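Local coordinates for uncharacterized protein (Pyrococcus furiosus DSM 3638, PDB 3WZ2) that probably acts as a proteasome-assembly chaperone or proteasome activator, being an archaeal homologue of the eukaryotic assembly chaperones with a PAC2-family fold, at residues 39-44 against 206-211; 185-189 against 215-219. All blocks are in the same frame, centred on the assembly; numbering follows the deposited sequence.

Contact 1 of 2, residues 39-44 against 206-211; sequences FLAKEL and VSVEPL
Residues 39-43 form the last turn of helix 32-43, and Leu44 leaves helical geometry; opposite, 206-208 approach as a loop, extended at Val206 and Ser207, that turns into helix 209-213. The CA atoms pair Phe39 with Leu211 at 7.4 Å and Glu43 with Val206 at 7.0 Å. Ser207 OG caps the new helix by accepting from Glu209 N at 3.1 Å, and Pro210 suits its first turn, where no amide hydrogen is needed. Phe39, with chi1 t, fills the gap: Leu211 CB lies 4.2 Å from its ring centroid in a CH-pi contact over the face, while Phe39 CZ comes edge-on to Ser207 O at 3.5 Å. Branched Val206 fits between Phe39 CE2, 3.8 Å from its CG1, and Leu44 CD2, 3.8 Å from its CG2; the CB of exposed Glu43 adds a methylene. This is apolar packing of a helix C-terminal turn against a loop and the helical turn it enters. Behind it runs helix 188-202, where Leu40 touches Leu198, Val208 meets Ala192 and Val195, and Asn199 OD1 hydrogen-bonds Val206 N.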
loop_
_atom_site.group_PDB
_atom_site.type_symbol
_atom_site.label_atom_id
_atom_site.label_comp_id
_atom_site.label_asym_id
_atom_site.label_seq_id
_atom_site.Cartn_x
_atom_site.Cartn_y
_atom_site.Cartn_z
ATOM N N PHE B 39 -25.395 22.035 -14.403
ATOM C CA PHE B 39 -26.403 22.869 -15.013
ATOM C C PHE B 39 -27.363 23.414 -13.981
ATOM O O PHE B 39 -27.637 24.603 -13.946
ATOM C CB PHE B 39 -27.164 22.093 -16.066
ATOM C CG PHE B 39 -28.145 22.932 -16.816
ATOM C CD1 PHE B 39 -27.691 23.997 -17.590
ATOM C CD2 PHE B 39 -29.492 22.669 -16.767
ATOM C CE1 PHE B 39 -28.563 24.771 -18.285
ATOM C CE2 PHE B 39 -30.384 23.462 -17.462
ATOM C CZ PHE B 39 -29.912 24.516 -18.228
ATOM N N LEU B 40 -27.912 22.559 -13.121
ATOM C CA LEU B 40 -28.862 23.069 -12.150
ATOM C C LEU B 40 -28.295 24.079 -11.204
ATOM O O LEU B 40 -29.006 24.986 -10.785
ATOM C CB LEU B 40 -29.468 21.962 -11.321
ATOM C CG LEU B 40 -30.521 21.139 -12.036
ATOM C CD1 LEU B 40 -30.648 19.773 -11.395
ATOM C CD2 LEU B 40 -31.842 21.875 -11.990
ATOM N N ALA B 41 -27.060 23.885 -10.775
ATOM C CA ALA B 41 -26.496 24.782 -9.789
ATOM C C ALA B 41 -26.344 26.179 -10.388
ATOM O O ALA B 41 -26.592 27.176 -9.718
ATOM C CB ALA B 41 -25.156 24.269 -9.334
ATOM N N LYS B 42 -25.944 26.219 -11.657
ATOM C CA LYS B 42 -25.804 27.471 -12.395
ATOM C C LYS B 42 -27.154 28.100 -12.708
ATOM O O LYS B 42 -27.354 29.274 -12.437
ATOM C CB LYS B 42 -25.005 27.238 -13.667
ATOM C CG LYS B 42 -24.912 28.449 -14.579
ATOM C CD LYS B 42 -24.109 28.138 -15.837
ATOM C CE LYS B 42 -22.624 28.344 -15.549
ATOM N NZ LYS B 42 -21.740 27.735 -16.581
ATOM N N GLU B 43 -28.119 27.317 -13.186
ATOM C CA GLU B 43 -29.422 27.876 -13.544
ATOM C C GLU B 43 -30.234 28.373 -12.367
ATOM O O GLU B 43 -31.034 29.296 -12.516
ATOM C CB GLU B 43 -30.291 26.861 -14.277
ATOM C CG GLU B 43 -29.920 26.641 -15.712
ATOM C CD GLU B 43 -29.789 27.923 -16.532
ATOM O OE1 GLU B 43 -30.840 28.488 -16.902
ATOM O OE2 GLU B 43 -28.637 28.348 -16.812
ATOM N N LEU B 44 -30.096 27.737 -11.212
ATOM C CA LEU B 44 -30.774 28.199 -10.008
ATOM C C LEU B 44 -29.956 29.234 -9.234
ATOM O O LEU B 44 -30.324 29.577 -8.112
ATOM C CB LEU B 44 -31.091 27.013 -9.079
ATOM C CG LEU B 44 -32.124 26.024 -9.643
ATOM C CD1 LEU B 44 -32.143 24.720 -8.887
ATOM C CD2 LEU B 44 -33.525 26.650 -9.637
ATOM N N VAL B 206 -36.920 25.250 -14.194
ATOM C CA VAL B 206 -35.746 25.221 -15.054
ATOM C C VAL B 206 -35.979 24.681 -16.458
ATOM O O VAL B 206 -36.306 23.520 -16.666
ATOM C CB VAL B 206 -34.572 24.453 -14.396
ATOM C CG1 VAL B 206 -33.285 24.595 -15.211
ATOM C CG2 VAL B 206 -34.345 25.024 -13.019
ATOM N N SER B 207 -35.701 25.521 -17.436
ATOM C CA SER B 207 -35.694 25.111 -18.823
ATOM C C SER B 207 -34.376 24.395 -19.147
ATOM O O SER B 207 -33.304 24.862 -18.791
ATOM C CB SER B 207 -35.833 26.355 -19.725
ATOM O OG SER B 207 -35.638 26.009 -21.095
ATOM N N VAL B 208 -34.457 23.316 -19.886
ATOM C CA VAL B 208 -33.256 22.655 -20.396
ATOM C C VAL B 208 -32.771 23.140 -21.761
ATOM O O VAL B 208 -31.760 22.618 -22.273
ATOM C CB VAL B 208 -33.385 21.108 -20.436
ATOM C CG1 VAL B 208 -33.663 20.595 -19.041
ATOM C CG2 VAL B 208 -34.439 20.647 -21.416
ATOM N N GLU B 209 -33.443 24.134 -22.341
ATOM C CA GLU B 209 -33.061 24.610 -23.666
ATOM C C GLU B 209 -31.624 25.105 -23.753
ATOM O O GLU B 209 -30.911 24.767 -24.701
ATOM C CB GLU B 209 -34.048 25.661 -24.183
ATOM C CG GLU B 209 -35.425 25.095 -24.530
ATOM C CD GLU B 209 -35.403 24.123 -25.713
ATOM O OE1 GLU B 209 -34.751 24.445 -26.740
ATOM O OE2 GLU B 209 -36.042 23.041 -25.629
ATOM N N PRO B 210 -31.152 25.849 -22.746
ATOM C CA PRO B 210 -29.733 26.228 -22.777
ATOM C C PRO B 210 -28.720 25.052 -22.754
ATOM O O PRO B 210 -27.629 25.129 -23.335
ATOM C CB PRO B 210 -29.573 27.119 -21.536
ATOM C CG PRO B 210 -30.944 27.551 -21.185
ATOM C CD PRO B 210 -31.846 26.424 -21.580
ATOM N N LEU B 211 -29.118 23.943 -22.147
ATOM C CA LEU B 211 -28.306 22.718 -22.146
ATOM C C LEU B 211 -28.286 22.065 -23.509
ATOM O O LEU B 211 -27.235 21.597 -23.972
ATOM C CB LEU B 211 -28.905 21.697 -21.163
ATOM C CG LEU B 211 -28.058 20.596 -20.555
ATOM C CD1 LEU B 211 -26.654 21.095 -20.311
ATOM C CD2 LEU B 211 -28.617 19.868 -19.317
#

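Contact 2 of 2, residues 185-189 against 215-219; sequences RPDPR and AEMIE
Proline-and-alanine packing, closed at one end by a salt bridge, joins the loop entering helix 188-202 to helix 215-221, which lies in a predicted coiled-coil region. Residues 185-187 are extended, and the helix starts at Pro188; 215-219 is one helical turn, with Glu219 N bonded to Ala215 O at 2.9 Å. The CA atoms of Pro186 and Glu219 lie 5.5 Å apart and those of Pro188 and Ala215 5.6 Å; at the second pair the small methyl of Ala215 leaves room for the proline ring. Pro188, with its C-gamma endo pucker, directs CG to 3.9 Å from Ala215 CB and 4.2 Å from Ile218 CG2. Right after the N-cap, its rigid ring offers a compact apolar surface. Asp187, the N-cap, turns away from the other helix; its OD1 accepts from Ala190 N and, weakly, from Arg189 N at 3.1 Å. The Arg189 guanidinium lays one face over Ala215, NH2 to CB 3.2 Å. Glu219, extended with chi1 and chi2 t, passes Pro186 to Arg185, whose NH1 forms the salt bridge with Glu219 OE1 at 2.3 Å, shorter than a normal hydrogen bond and bent to 116°, so the charge pairing is clearer than its exact geometry; both residues also touch a crystal neighbour. Asp187 ties the helix start to Thr181 at the end of strand 174-181 and to the backbone of Gly30, while Ile218 and Arg189 rest against Leu211 and Leu212 of helix 209-213.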
loop_
_atom_site.group_PDB
_atom_site.type_symbol
_atom_site.label_atom_id
_atom_site.label_comp_id
_atom_site.label_asym_id
_atom_site.label_seq_id
_atom_site.Cartn_x
_atom_site.Cartn_y
_atom_site.Cartn_z
ATOM N N ARG B 185 -19.802 7.924 -23.797
ATOM C CA ARG B 185 -19.495 9.298 -24.139
ATOM C C ARG B 185 -20.228 10.254 -23.217
ATOM O O ARG B 185 -21.279 9.917 -22.686
ATOM C CB ARG B 185 -19.814 9.581 -25.634
ATOM C CG ARG B 185 -21.299 9.641 -26.022
ATOM C CD ARG B 185 -21.654 9.270 -27.495
ATOM N NE ARG B 185 -20.517 8.933 -28.373
ATOM C CZ ARG B 185 -19.774 9.784 -29.087
ATOM N NH1 ARG B 185 -20.028 11.071 -29.109
ATOM N NH2 ARG B 185 -18.781 9.311 -29.836
ATOM N N PRO B 186 -19.714 11.480 -23.075
ATOM C CA PRO B 186 -20.518 12.487 -22.403
ATOM C C PRO B 186 -21.839 12.709 -23.095
ATOM O O PRO B 186 -21.891 12.804 -24.332
ATOM C CB PRO B 186 -19.666 13.767 -22.471
ATOM C CG PRO B 186 -18.322 13.334 -22.962
ATOM C CD PRO B 186 -18.551 12.078 -23.756
ATOM N N ASP B 187 -22.911 12.801 -22.313
ATOM C CA ASP B 187 -24.268 12.880 -22.882
ATOM C C ASP B 187 -25.098 13.981 -22.247
ATOM O O ASP B 187 -25.896 13.746 -21.335
ATOM C CB ASP B 187 -24.970 11.524 -22.804
ATOM C CG ASP B 187 -26.229 11.460 -23.681
ATOM O OD1 ASP B 187 -26.689 12.551 -24.152
ATOM O OD2 ASP B 187 -26.732 10.319 -23.868
ATOM N N PRO B 188 -24.938 15.198 -22.737
ATOM C CA PRO B 188 -25.751 16.288 -22.195
ATOM C C PRO B 188 -27.244 16.158 -22.490
ATOM O O PRO B 188 -28.064 16.769 -21.779
ATOM C CB PRO B 188 -25.177 17.551 -22.861
ATOM C CG PRO B 188 -24.290 17.074 -23.941
ATOM C CD PRO B 188 -23.912 15.656 -23.670
ATOM N N ARG B 189 -27.604 15.388 -23.501
ATOM C CA ARG B 189 -29.022 15.206 -23.820
ATOM C C ARG B 189 -29.717 14.306 -22.844
ATOM O O ARG B 189 -30.814 14.612 -22.436
ATOM C CB ARG B 189 -29.201 14.657 -25.225
ATOM C CG ARG B 189 -28.821 15.722 -26.234
ATOM C CD ARG B 189 -28.874 15.239 -27.656
ATOM N NE ARG B 189 -27.808 15.956 -28.337
ATOM C CZ ARG B 189 -27.913 17.168 -28.872
ATOM N NH1 ARG B 189 -29.069 17.830 -28.880
ATOM N NH2 ARG B 189 -26.839 17.691 -29.442
ATOM N N ALA B 215 -25.114 21.490 -26.247
ATOM C CA ALA B 215 -24.800 20.065 -26.193
ATOM C C ALA B 215 -23.481 19.710 -26.883
ATOM O O ALA B 215 -22.642 18.981 -26.299
ATOM C CB ALA B 215 -25.930 19.226 -26.790
ATOM N N GLU B 216 -23.322 20.157 -28.134
ATOM C CA GLU B 216 -22.125 19.814 -28.930
ATOM C C GLU B 216 -20.875 20.305 -28.224
ATOM O O GLU B 216 -19.904 19.566 -28.084
ATOM C CB GLU B 216 -22.202 20.366 -30.374
ATOM C CG GLU B 216 -20.868 20.835 -30.982
ATOM C CD GLU B 216 -21.004 21.460 -32.379
ATOM O OE1 GLU B 216 -22.141 21.589 -32.897
ATOM O OE2 GLU B 216 -19.960 21.833 -32.948
ATOM N N MET B 217 -20.915 21.551 -27.771
ATOM C CA MET B 217 -19.788 22.152 -27.093
ATOM C C MET B 217 -19.453 21.411 -25.789
ATOM O O MET B 217 -18.278 21.128 -25.510
ATOM C CB MET B 217 -20.106 23.625 -26.811
ATOM C CG MET B 217 -19.183 24.315 -25.832
ATOM S SD MET B 217 -19.779 26.013 -25.506
ATOM C CE MET B 217 -20.528 26.056 -23.859
ATOM N N ILE B 218 -20.477 21.094 -24.992
ATOM C CA ILE B 218 -20.273 20.380 -23.737
ATOM C C ILE B 218 -19.674 19.003 -23.990
ATOM O O ILE B 218 -18.752 18.576 -23.290
ATOM C CB ILE B 218 -21.590 20.245 -22.957
ATOM C CG1 ILE B 218 -22.023 21.612 -22.405
ATOM C CG2 ILE B 218 -21.439 19.263 -21.807
ATOM C CD1 ILE B 218 -23.517 21.712 -22.185
ATOM N N GLU B 219 -20.165 18.316 -25.011
ATOM C CA GLU B 219 -19.620 17.007 -25.357
ATOM C C GLU B 219 -18.138 17.084 -25.680
ATOM O O GLU B 219 -17.359 16.197 -25.300
ATOM C CB GLU B 219 -20.369 16.393 -26.524
ATOM C CG GLU B 219 -19.958 14.957 -26.793
ATOM C CD GLU B 219 -21.009 14.219 -27.688
ATOM O OE1 GLU B 219 -20.740 13.122 -28.250
ATOM O OE2 GLU B 219 -22.143 14.742 -27.850
#

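The two contacts have centres 14 Å apart and interleave along the chain, in the order 39-44, 185-189, 206-211, 215-219. Helix 188-202 unites them: its first turn belongs to contact 2, while its later residues back contact 1. After it the chain passes through helix 209-213 into helix 215-221, so contact 1 fixes the first of these short helices against helix 32-43 and contact 2 holds the second beside the start of helix 188-202. They meet directly where Leu211 CD1 packs on Ile218 CD1 at 3.7 Å. Together they pack the two short helices preceding the C-terminal helix 223-235 against helices 32-43 and 188-202, at two successive points of the chain.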